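Side-chain contacts in N-acetyl-beta-D glucosaminidase (PDB 4ZM6), which probably hydrolyses beta-linked N-acetylglucosamine residues and, through a GCN5-related region that binds acetyl-CoA, probably also acetylates glucosamine: residues D543-N546 and D547-D551; V627-L630 and L631-A635. All blocks are in the same frame, centred on the assembly; numbering follows the deposited sequence.

Contact 1: D543-N546 and D547-D551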
loop_
_atom_site.group_PDB
_atom_site.type_symbol
_atom_site.label_atom_id
_atom_site.label_comp_id
_atom_site.label_asym_id
_atom_site.label_seq_id
_atom_site.Cartn_x
_atom_site.Cartn_y
_atom_site.Cartn_z
ATOM N N ASP A 543 4.917 -11.325 -2.560
ATOM C CA ASP A 543 5.793 -10.915 -3.644
ATOM C C ASP A 543 6.954 -11.887 -3.742
ATOM O O ASP A 543 7.500 -12.330 -2.729
ATOM C CB ASP A 543 6.312 -9.496 -3.419
ATOM C CG ASP A 543 5.233 -8.447 -3.601
ATOM O OD1 ASP A 543 4.451 -8.557 -4.566
ATOM O OD2 ASP A 543 5.163 -7.506 -2.785
ATOM N N TYR A 544 7.307 -12.232 -4.972
ATOM C CA TYR A 544 8.450 -13.088 -5.239
ATOM C C TYR A 544 9.736 -12.344 -4.871
ATOM O O TYR A 544 9.917 -11.182 -5.245
ATOM C CB TYR A 544 8.449 -13.502 -6.719
ATOM C CG TYR A 544 9.723 -14.153 -7.220
ATOM C CD1 TYR A 544 10.070 -15.442 -6.834
ATOM C CD2 TYR A 544 10.567 -13.485 -8.103
ATOM C CE1 TYR A 544 11.229 -16.039 -7.302
ATOM C CE2 TYR A 544 11.720 -14.076 -8.576
ATOM C CZ TYR A 544 12.047 -15.348 -8.173
ATOM O OH TYR A 544 13.205 -15.924 -8.644
ATOM N N ARG A 545 10.601 -13.011 -4.109
ATOM C CA ARG A 545 11.915 -12.482 -3.755
ATOM C C ARG A 545 12.955 -13.421 -4.343
ATOM O O ARG A 545 13.128 -14.545 -3.866
ATOM C CB ARG A 545 12.087 -12.392 -2.235
ATOM C CG ARG A 545 11.071 -11.500 -1.534
ATOM C CD ARG A 545 11.419 -11.282 -0.064
ATOM N NE ARG A 545 11.578 -12.534 0.687
ATOM C CZ ARG A 545 10.587 -13.235 1.243
ATOM N NH1 ARG A 545 9.320 -12.840 1.142
ATOM N NH2 ARG A 545 10.866 -14.353 1.905
ATOM N N ASN A 546 13.639 -12.964 -5.388
ATOM C CA ASN A 546 14.570 -13.820 -6.119
ATOM C C ASN A 546 15.726 -14.368 -5.268
ATOM O O ASN A 546 16.177 -15.492 -5.491
ATOM C CB ASN A 546 15.085 -13.118 -7.389
ATOM C CG ASN A 546 15.946 -11.902 -7.092
ATOM O OD1 ASN A 546 15.549 -11.009 -6.344
ATOM N ND2 ASN A 546 17.126 -11.855 -7.697
ATOM N N ASP A 547 16.181 -13.604 -4.278
ATOM C CA ASP A 547 17.248 -14.078 -3.393
ATOM C C ASP A 547 16.838 -15.311 -2.587
ATOM O O ASP A 547 17.644 -16.218 -2.389
ATOM C CB ASP A 547 17.710 -12.966 -2.447
ATOM C CG ASP A 547 18.448 -11.836 -3.175
ATOM O OD1 ASP A 547 19.013 -12.074 -4.271
ATOM O OD2 ASP A 547 18.469 -10.704 -2.644
ATOM N N ASP A 548 15.584 -15.353 -2.143
ATOM C CA ASP A 548 15.091 -16.434 -1.285
ATOM C C ASP A 548 14.334 -17.541 -2.023
ATOM O O ASP A 548 14.384 -18.699 -1.615
ATOM C CB ASP A 548 14.177 -15.851 -0.204
ATOM C CG ASP A 548 14.875 -14.821 0.660
ATOM O OD1 ASP A 548 16.051 -15.055 1.020
ATOM O OD2 ASP A 548 14.252 -13.781 0.981
ATOM N N ASP A 549 13.632 -17.187 -3.100
ATOM C CA ASP A 549 12.649 -18.084 -3.722
ATOM C C ASP A 549 13.097 -18.769 -5.019
ATOM O O ASP A 549 12.408 -19.666 -5.515
ATOM C CB ASP A 549 11.364 -17.303 -4.002
ATOM C CG ASP A 549 10.796 -16.637 -2.758
ATOM O OD1 ASP A 549 11.060 -17.125 -1.633
ATOM O OD2 ASP A 549 10.078 -15.622 -2.913
ATOM N N LEU A 550 14.238 -18.358 -5.566
ATOM C CA LEU A 550 14.670 -18.839 -6.880
ATOM C C LEU A 550 14.908 -20.352 -6.913
ATOM O O LEU A 550 14.483 -21.024 -7.854
ATOM C CB LEU A 550 15.923 -18.089 -7.343
ATOM C CG LEU A 550 16.568 -18.545 -8.658
ATOM C CD1 LEU A 550 15.580 -18.454 -9.814
ATOM C CD2 LEU A 550 17.823 -17.729 -8.944
ATOM N N ASP A 551 15.584 -20.887 -5.899
ATOM C CA ASP A 551 15.861 -22.331 -5.846
ATOM C C ASP A 551 14.581 -23.148 -5.811
ATOM O O ASP A 551 14.481 -24.178 -6.469
ATOM C CB ASP A 551 16.724 -22.688 -4.633
ATOM C CG ASP A 551 18.173 -22.299 -4.815
ATOM O OD1 ASP A 551 18.788 -22.741 -5.809
ATOM O OD2 ASP A 551 18.699 -21.564 -3.954
HETATM O O HOH W 1 15.280 -11.219 -3.328
#
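Arg-545 stands at the N-cap of the helix containing 547-551, and its carbonyl O receives the backbone N of Asp-549 at 2.8 Å as well as a weak bond from the N of Asp-548. The same pair of residues is joined a second time, because Asp-549 folds its carboxylate back toward the incoming chain: OD2 takes the Arg-545 N-H at 2.9 Å in a nearly straight bond (171°), met from above the carboxylate plane. The other oxygen, OD1, forms a salt bridge with Arg-588, so the one buried carboxylate ties the helix start both to its preceding loop and to a strand.

The side chain of Arg-545 bends at chi3 to bring NE to OD2 of Asp-548 at 3.0 Å. This oxygen lies in the guanidinium plane and uses its anti lone pair; the N-H points at it almost straight (174°), in a hydrogen bond that is part of a salt bridge. Asp-548 OD1 forms a salt bridge with Lys-262 of the second subunit, and Arg-545 NH2 a hydrogen bond with the carbonyl O of Arg-258 of that subunit, which makes the helix start part of the dimer interface. One water bridges Asn-546 OD1 (3.0 Å) and the backbone N of Asp-547 (2.7 Å).

Tyr-544, with CG anti to the backbone N (chi1 168°), slides its ring past Asp-549 in the opposite direction, CE1 of Tyr-544 lying 3.5 Å from CB of Asp-549, oblique to the ring, and its OH comes 3.7 Å from CD1 of Leu-550. Beyond these residues the ring packs on Leu-576 of helix 569-577 and Val-586 of strand 585-588, and meets Phe-597 of strand 594-605 edge-to-face.

Contact 2: V627-L630 and L631-A635. With ACO (acetyl coenzyme *a), chain C.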
loop_
_atom_site.group_PDB
_atom_site.type_symbol
_atom_site.label_atom_id
_atom_site.label_comp_id
_atom_site.label_asym_id
_atom_site.label_seq_id
_atom_site.Cartn_x
_atom_site.Cartn_y
_atom_site.Cartn_z
ATOM N N VAL A 627 -5.165 -22.845 -5.449
ATOM C CA VAL A 627 -3.925 -22.064 -5.422
ATOM C C VAL A 627 -3.700 -21.372 -6.759
ATOM O O VAL A 627 -3.353 -20.192 -6.802
ATOM C CB VAL A 627 -2.698 -22.936 -5.093
ATOM C CG1 VAL A 627 -1.409 -22.126 -5.209
ATOM C CG2 VAL A 627 -2.837 -23.535 -3.699
ATOM N N GLY A 628 -3.888 -22.112 -7.847
ATOM C CA GLY A 628 -3.781 -21.540 -9.187
ATOM C C GLY A 628 -4.662 -20.312 -9.324
ATOM O O GLY A 628 -4.256 -19.294 -9.885
ATOM N N THR A 629 -5.867 -20.415 -8.774
ATOM C CA THR A 629 -6.852 -19.348 -8.850
ATOM C C THR A 629 -6.441 -18.138 -8.015
ATOM O O THR A 629 -6.598 -17.001 -8.460
ATOM C CB THR A 629 -8.238 -19.874 -8.432
ATOM O OG1 THR A 629 -8.698 -20.793 -9.432
ATOM C CG2 THR A 629 -9.250 -18.744 -8.287
ATOM N N LEU A 630 -5.917 -18.380 -6.817
ATOM C CA LEU A 630 -5.359 -17.299 -5.999
ATOM C C LEU A 630 -4.357 -16.463 -6.776
ATOM O O LEU A 630 -4.500 -15.242 -6.879
ATOM C CB LEU A 630 -4.664 -17.845 -4.755
ATOM C CG LEU A 630 -5.448 -17.695 -3.460
ATOM C CD1 LEU A 630 -6.710 -18.549 -3.465
ATOM C CD2 LEU A 630 -4.546 -18.067 -2.294
ATOM N N LEU A 631 -3.347 -17.146 -7.316
ATOM C CA LEU A 631 -2.240 -16.502 -8.023
ATOM C C LEU A 631 -2.729 -15.812 -9.282
ATOM O O LEU A 631 -2.327 -14.690 -9.581
ATOM C CB LEU A 631 -1.166 -17.536 -8.386
ATOM C CG LEU A 631 -0.417 -18.154 -7.205
ATOM C CD1 LEU A 631 0.431 -19.334 -7.645
ATOM C CD2 LEU A 631 0.436 -17.109 -6.504
ATOM N N HIS A 632 -3.596 -16.501 -10.011
ATOM C CA HIS A 632 -4.179 -15.986 -11.241
ATOM C C HIS A 632 -4.916 -14.665 -11.007
ATOM O O HIS A 632 -4.783 -13.716 -11.784
ATOM C CB HIS A 632 -5.125 -17.043 -11.806
ATOM C CG HIS A 632 -5.883 -16.603 -13.013
ATOM N ND1 HIS A 632 -6.969 -15.761 -12.940
ATOM C CD2 HIS A 632 -5.728 -16.907 -14.319
ATOM C CE1 HIS A 632 -7.444 -15.553 -14.152
ATOM N NE2 HIS A 632 -6.710 -16.238 -15.005
ATOM N N ASP A 633 -5.688 -14.610 -9.928
ATOM C CA ASP A 633 -6.421 -13.405 -9.559
ATOM C C ASP A 633 -5.486 -12.266 -9.149
ATOM O O ASP A 633 -5.699 -11.114 -9.529
ATOM C CB ASP A 633 -7.418 -13.723 -8.442
ATOM C CG ASP A 633 -8.608 -14.527 -8.939
ATOM O OD1 ASP A 633 -8.450 -15.311 -9.902
ATOM O OD2 ASP A 633 -9.707 -14.365 -8.379
ATOM N N ALA A 634 -4.447 -12.591 -8.384
ATOM C CA ALA A 634 -3.417 -11.611 -8.023
ATOM C C ALA A 634 -2.813 -10.990 -9.276
ATOM O O ALA A 634 -2.557 -9.791 -9.321
ATOM C CB ALA A 634 -2.330 -12.261 -7.179
ATOM N N ALA A 635 -2.613 -11.811 -10.302
ATOM C CA ALA A 635 -2.093 -11.331 -11.574
ATOM C C ALA A 635 -3.047 -10.354 -12.267
ATOM O O ALA A 635 -2.626 -9.272 -12.677
ATOM C CB ALA A 635 -1.769 -12.501 -12.493
HETATM N N1A ACO C . -12.507 -28.655 -4.012
HETATM C C2A ACO C . -12.907 -29.239 -5.166
HETATM N N3A ACO C . -12.481 -28.837 -6.384
HETATM C C4A ACO C . -11.601 -27.810 -6.522
HETATM C C5A ACO C . -11.131 -27.123 -5.303
HETATM C C6A ACO C . -11.638 -27.612 -4.000
HETATM N N6A ACO C . -11.238 -27.027 -2.846
HETATM N N7A ACO C . -10.300 -26.155 -5.702
HETATM C C8A ACO C . -10.236 -26.203 -7.058
HETATM N N9A ACO C . -11.018 -27.184 -7.551
HETATM C C1B ACO C . -11.175 -27.515 -8.995
HETATM C C2B ACO C . -12.382 -26.821 -9.620
HETATM O O2B ACO C . -13.137 -27.754 -10.403
HETATM C C3B ACO C . -11.823 -25.680 -10.457
HETATM O O3B ACO C . -12.542 -25.430 -11.680
HETATM P P3B ACO C . -12.532 -26.324 -13.036
HETATM O O7A ACO C . -11.336 -25.831 -13.824
HETATM O O8A ACO C . -12.476 -27.765 -12.583
HETATM O O9A ACO C . -13.842 -25.956 -13.673
HETATM C C4B ACO C . -10.357 -26.049 -10.668
HETATM O O4B ACO C . -10.018 -27.069 -9.715
HETATM C C5B ACO C . -9.450 -24.835 -10.510
HETATM O O5B ACO C . -8.175 -25.296 -10.089
HETATM P P1A ACO C . -7.270 -24.480 -9.051
HETATM O O1A ACO C . -7.037 -25.378 -7.859
HETATM O O2A ACO C . -7.777 -23.079 -8.841
HETATM O O3A ACO C . -5.975 -24.415 -9.996
HETATM P P2A ACO C . -4.673 -25.284 -9.676
HETATM O O4A ACO C . -4.191 -24.901 -8.296
HETATM O O5A ACO C . -4.947 -26.729 -9.977
HETATM O O6A ACO C . -3.677 -24.704 -10.793
HETATM C CBP ACO C . -2.813 -24.870 -13.050
HETATM C CCP ACO C . -4.045 -24.742 -12.170
HETATM C CDP ACO C . -1.919 -23.652 -12.865
HETATM C CEP ACO C . -3.264 -24.930 -14.501
HETATM C CAP ACO C . -2.096 -26.155 -12.632
HETATM O OAP ACO C . -2.793 -27.280 -13.158
HETATM C C9P ACO C . -0.657 -26.208 -13.057
HETATM O O9P ACO C . 0.207 -25.858 -12.264
HETATM N N8P ACO C . -0.366 -26.655 -14.277
HETATM C C7P ACO C . 1.013 -26.773 -14.708
HETATM C C6P ACO C . 1.153 -26.975 -16.207
HETATM C C5P ACO C . 0.793 -25.775 -17.064
HETATM O O5P ACO C . 0.423 -26.035 -18.196
HETATM N N4P ACO C . 0.913 -24.511 -16.624
HETATM C C3P ACO C . 0.635 -23.357 -17.484
HETATM C C2P ACO C . 1.877 -22.848 -18.225
HETATM S S1P ACO C . 1.485 -21.846 -19.639
HETATM C C ACO C . 1.402 -20.296 -19.050
HETATM O O ACO C . 1.509 -20.080 -17.855
HETATM C CH3 ACO C . 1.184 -19.193 -20.036
#
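Regular i to i+4 bonds carry the helix from Val-627 to Ala-634, among them Leu-631 N to Val-627 O at 3.1 Å and 173° and His-632 N to Gly-628 O at 2.9 Å. Val-627 and Leu-631, one turn apart, lie side by side and point the same way, CG1 of the valine 4.1 Å from CD1 of the leucine. The first turn also holds acetyl-CoA: the backbone N of Gly-628 donates to the pyrophosphate oxygen O4A at 2.8 Å. This is the N-terminal end of the helix that follows the glycine-rich pyrophosphate loop of the GNAT fold, where the helix dipole probably adds to the attraction for the phosphates.

Thr-629 keeps OG1 beside its own backbone N (chi1 -68°), so the hydroxyl and, more weakly, the N-H both reach O2A of the other phosphate; Lys-677 is a second partner of OG1. The methyl CG2 of Thr-629 comes within 3.9 Å of OD1 of Asp-633, the two side chains lying side by side. That carboxylate is held by Thr-109 at OD1 and Ser-107 at OD2, with a weak bond from ND1 of His-632 to OD1, whereas NE2 of the histidine pairs with Trp-679.

In the fold
Followed from the N terminus, the chain leaves edge strand 540-543 and turns at once into helix 546-561, the turn fixed by contact 1. It then runs through helix 569-577 and the antiparallel strands 585-588, 594-605 and 608-618 before contact 2 opens helix 627-642, the crossover to the parallel strand 646-649. The two contacts are therefore in series, neither nested nor crossed, and each is a local one at the start of a helix. Their centres lie 18 Å apart and they do not touch, yet both belong to one sheet-and-helix domain: Val-541 of strand 540-543, just ahead of contact 1, packs against Leu-630, Leu-631 and Ala-634. Contact 1 reaches the second subunit through Arg-545 and Asp-548, while contact 2 holds the cofactor.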